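Local structure of thioredoxin Reductase (Burkholderia cenocepacia, 4F82) at residues E30-L34 with G35-C39; G98-G101 with R102-T106. The protein probably reduces hydrogen peroxide and organic hydroperoxides at the expense of thiols, as a peroxiredoxin of the Prx5 subfamily. All coordinates share one frame; numbering follows the deposited sequence.

Interaction 1 (E30-L34 with G35-C39); sequences EGCTL and GPNAC
Asn-37 uses both ends of its carboxamide to grip the backbone of Thr-33, four residues earlier. Its OD1 accepts the amide hydrogen of Thr-33 N at 3.0 Å, with the donor in the carbonyl plane and on a lone pair. Its ND2 donates to Thr-33 O at 2.8 Å in a nearly straight bond (174°). That acceptor lies in the amide plane of Asn-37, although ND2 itself stands above the peptide carbonyl plane and misses its lone pairs. Two bonds to one residue fix the rotation of the carboxamide, and a weak third, from ND2 to Gly-35 O, ties the same group to its own strand. The carboxamide here offers Thr-33 one acceptor and one donor, much as a peptide unit of a neighbouring strand would.

A water joins three further groups of the chain, donating to Leu-34 O at 2.6 Å and to Pro-36 O at 2.9 Å while accepting from Thr-33 OG1. The threonine hydroxyl sits between its backbone N and carbonyl carbon (chi1 53°), which brings it within range of that water. Beyond the bonds, OD1 of Asn-37 also lies 3.3 Å from CA of Cys-32, with CB of the same cysteine close by. Gly-35, with positive phi, leads from the loop into the strand.

The contact closes the loop between strands 20-25 and 35-40 at the protein surface. Gly-35 and Asn-37 are hydrogen-bonded through their backbones to Ile-25 and Glu-23 of the antiparallel partner strand, while Pro-36 packs on Ala-94 and Phe-95 of helix 94-103.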
# COMPACT_ATOMS: atom_id res chain seq x y z
N GLU A 30 9.83 -21.92 13.08
CA GLU A 30 10.29 -22.94 12.14
C GLU A 30 9.48 -22.89 10.84
O GLU A 30 8.26 -22.66 10.84
CB GLU A 30 10.23 -24.35 12.77
N GLY A 31 10.16 -23.08 9.71
CA GLY A 31 9.50 -23.04 8.43
C GLY A 31 9.33 -21.63 7.93
O GLY A 31 8.89 -21.45 6.80
N CYS A 32 9.64 -20.64 8.77
CA CYS A 32 9.52 -19.22 8.36
C CYS A 32 10.79 -18.42 8.48
O CYS A 32 11.71 -18.77 9.22
CB CYS A 32 8.46 -18.48 9.20
SG CYS A 32 6.83 -19.23 9.17
N THR A 33 10.81 -17.30 7.79
CA THR A 33 11.89 -16.33 7.90
C THR A 33 11.34 -15.01 8.45
O THR A 33 10.11 -14.82 8.53
CB THR A 33 12.49 -16.07 6.52
OG1 THR A 33 11.45 -15.70 5.62
CG2 THR A 33 13.17 -17.33 6.00
N LEU A 34 12.22 -14.07 8.82
CA LEU A 34 11.73 -12.81 9.37
C LEU A 34 11.27 -11.90 8.24
O LEU A 34 11.94 -11.77 7.20
CB LEU A 34 12.80 -12.10 10.23
CG LEU A 34 13.22 -12.82 11.53
CD1 LEU A 34 14.46 -12.15 12.18
CD2 LEU A 34 12.07 -12.98 12.55
N GLY A 35 10.10 -11.31 8.42
CA GLY A 35 9.53 -10.44 7.40
C GLY A 35 8.53 -11.19 6.55
O GLY A 35 7.86 -12.12 7.05
N PRO A 36 8.42 -10.80 5.28
CA PRO A 36 7.39 -11.38 4.40
C PRO A 36 7.65 -12.86 4.07
O PRO A 36 8.77 -13.27 3.74
CB PRO A 36 7.49 -10.50 3.14
CG PRO A 36 8.92 -10.01 3.14
CD PRO A 36 9.19 -9.74 4.59
N ASN A 37 6.60 -13.66 4.22
CA ASN A 37 6.66 -15.07 3.88
C ASN A 37 5.58 -15.39 2.85
O ASN A 37 4.41 -15.12 3.08
CB ASN A 37 6.44 -15.92 5.13
CG ASN A 37 7.66 -15.98 6.02
OD1 ASN A 37 8.30 -17.03 6.15
ND2 ASN A 37 7.98 -14.86 6.64
N ALA A 38 5.96 -15.99 1.72
CA ALA A 38 4.98 -16.35 0.69
C ALA A 38 4.24 -17.61 1.13
O ALA A 38 4.83 -18.48 1.74
CB ALA A 38 5.68 -16.64 -0.62
N CYS A 39 2.95 -17.72 0.80
CA CYS A 39 2.26 -18.96 1.07
C CYS A 39 1.12 -19.11 0.08
O CYS A 39 0.61 -18.12 -0.44
CB CYS A 39 1.71 -18.97 2.48
SG CYS A 39 0.64 -17.56 2.72
O HOH W 1 11.47 -12.71 4.77

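Interaction 2 (G98-G101 with R102-T106); sequences GAWG and RDLHT
Leu-104 folds back over the indole of Trp-100, one helical turn earlier, at the point where helix 94-103 ends. From its CB, 3.7 Å from Trp-100 O, the chain passes to CG, which lies close to the same carbonyl oxygen. CD1 then reaches over one face of the indole and makes a CH-pi contact, 3.6 Å from the centroid of the five-membered ring and 18° off its normal. The methyl lies nearest NE1 and CE2. Trp-100 meets it with CG anti to its backbone N (chi1 -162°), a torsion that places the indole where CD1 of Leu-104 can come over its five-membered ring. NE1 is hydrogen-bonded to Ser-64 OG, a bond that helps to fix the turn of the indole.

Away from this pair, Arg-102 bends at chi3 (-60°) and lays its guanidinium over the preceding turn. Gly-98 O and CA of Ala-99 lie over one of its faces; NH2 approaches CA of Ala-99 to 3.4 Å. On the flank next to it, a water donates to Ala-99 O at 2.6 Å and, weakly, to OD1 of Asp-103, linking carboxylate to backbone.

The regular bonds from the amides of Arg-102, Asp-103 and Leu-104 to the carbonyls four residues earlier give way to a bond from Thr-106 N to Gly-101 O of 3.2 Å. A weak bond from His-105 N to Arg-102 O accompanies it, and His-105 takes positive phi. This is the Schellman motif, a widespread way of ending a helix. Here it closes the helix of a beta-alpha-beta unit in the thioredoxin-like fold, with Trp-100 packed against Cys-63, the predicted peroxidatic cysteine.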
# COMPACT_ATOMS: atom_id res chain seq x y z
N GLY A 98 2.05 -5.96 7.76
CA GLY A 98 2.75 -6.20 9.01
C GLY A 98 2.66 -5.04 9.99
O GLY A 98 2.31 -5.23 11.15
N ALA A 99 2.96 -3.84 9.54
CA ALA A 99 2.91 -2.65 10.38
C ALA A 99 1.49 -2.39 10.84
O ALA A 99 1.25 -2.00 11.98
CB ALA A 99 3.44 -1.44 9.60
N TRP A 100 0.54 -2.55 9.93
CA TRP A 100 -0.86 -2.34 10.28
C TRP A 100 -1.30 -3.33 11.35
O TRP A 100 -1.97 -2.95 12.31
CB TRP A 100 -1.71 -2.53 9.04
CG TRP A 100 -3.09 -1.94 9.11
CD1 TRP A 100 -3.50 -0.79 9.75
CD2 TRP A 100 -4.25 -2.49 8.49
NE1 TRP A 100 -4.86 -0.60 9.56
CE2 TRP A 100 -5.34 -1.63 8.78
CE3 TRP A 100 -4.48 -3.64 7.72
CZ2 TRP A 100 -6.64 -1.88 8.33
CZ3 TRP A 100 -5.76 -3.89 7.25
CH2 TRP A 100 -6.83 -3.01 7.56
N GLY A 101 -0.92 -4.61 11.18
CA GLY A 101 -1.36 -5.64 12.11
C GLY A 101 -0.82 -5.36 13.51
O GLY A 101 -1.51 -5.57 14.50
N ARG A 102 0.42 -4.89 13.60
CA ARG A 102 1.02 -4.54 14.89
C ARG A 102 0.26 -3.35 15.49
O ARG A 102 -0.03 -3.32 16.69
CB ARG A 102 2.50 -4.20 14.74
CG ARG A 102 3.40 -5.41 14.42
CD ARG A 102 4.91 -5.07 14.58
NE ARG A 102 5.34 -3.97 13.69
CZ ARG A 102 5.66 -4.16 12.41
NH1 ARG A 102 5.60 -5.38 11.90
NH2 ARG A 102 6.04 -3.14 11.63
N ASP A 103 -0.08 -2.36 14.67
CA ASP A 103 -0.85 -1.23 15.20
C ASP A 103 -2.19 -1.72 15.76
O ASP A 103 -2.65 -1.22 16.77
CB ASP A 103 -1.09 -0.18 14.13
CG ASP A 103 0.08 0.72 13.93
OD1 ASP A 103 1.04 0.62 14.73
OD2 ASP A 103 0.03 1.54 12.99
N LEU A 104 -2.80 -2.74 15.13
CA LEU A 104 -4.15 -3.18 15.54
C LEU A 104 -4.16 -4.41 16.46
O LEU A 104 -5.24 -4.94 16.77
CB LEU A 104 -5.00 -3.48 14.29
CG LEU A 104 -5.24 -2.33 13.30
CD1 LEU A 104 -5.92 -2.87 12.05
CD2 LEU A 104 -6.09 -1.23 13.92
N HIS A 105 -2.99 -4.87 16.92
CA HIS A 105 -2.88 -5.98 17.89
C HIS A 105 -3.52 -7.28 17.45
O HIS A 105 -4.21 -7.95 18.23
CB HIS A 105 -3.43 -5.57 19.25
CG HIS A 105 -2.78 -4.34 19.78
ND1 HIS A 105 -1.44 -4.29 20.12
CD2 HIS A 105 -3.26 -3.09 19.97
CE1 HIS A 105 -1.13 -3.07 20.52
NE2 HIS A 105 -2.22 -2.32 20.44
N THR A 106 -3.26 -7.65 16.20
CA THR A 106 -3.89 -8.79 15.56
C THR A 106 -3.16 -10.12 15.82
O THR A 106 -3.69 -11.19 15.51
CB THR A 106 -3.91 -8.55 14.05
OG1 THR A 106 -2.56 -8.50 13.55
CG2 THR A 106 -4.60 -7.23 13.74
O HOH W 2 3.06 -0.52 13.20

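Interaction 1 and interaction 2 illustrate two ways of managing backbone where regular structure begins or stops: a side-chain amide secures the entry to strand 35-40, and a Schellman motif ends helix 94-103. Their centres lie about 17 Å apart, and their nearest atoms about 8 Å apart, without touching. Helix 94-103 nevertheless relates them, since its first turn meets Pro-36 of interaction 1, and its C-terminal part with the residues just after it forms interaction 2. Their positions relative to the active site differ. The side chain of Trp-100 in interaction 2 is about 4 Å from that of Cys-63, the predicted sulfenic acid-forming residue, whereas interaction 1 lies on the surface, away from it.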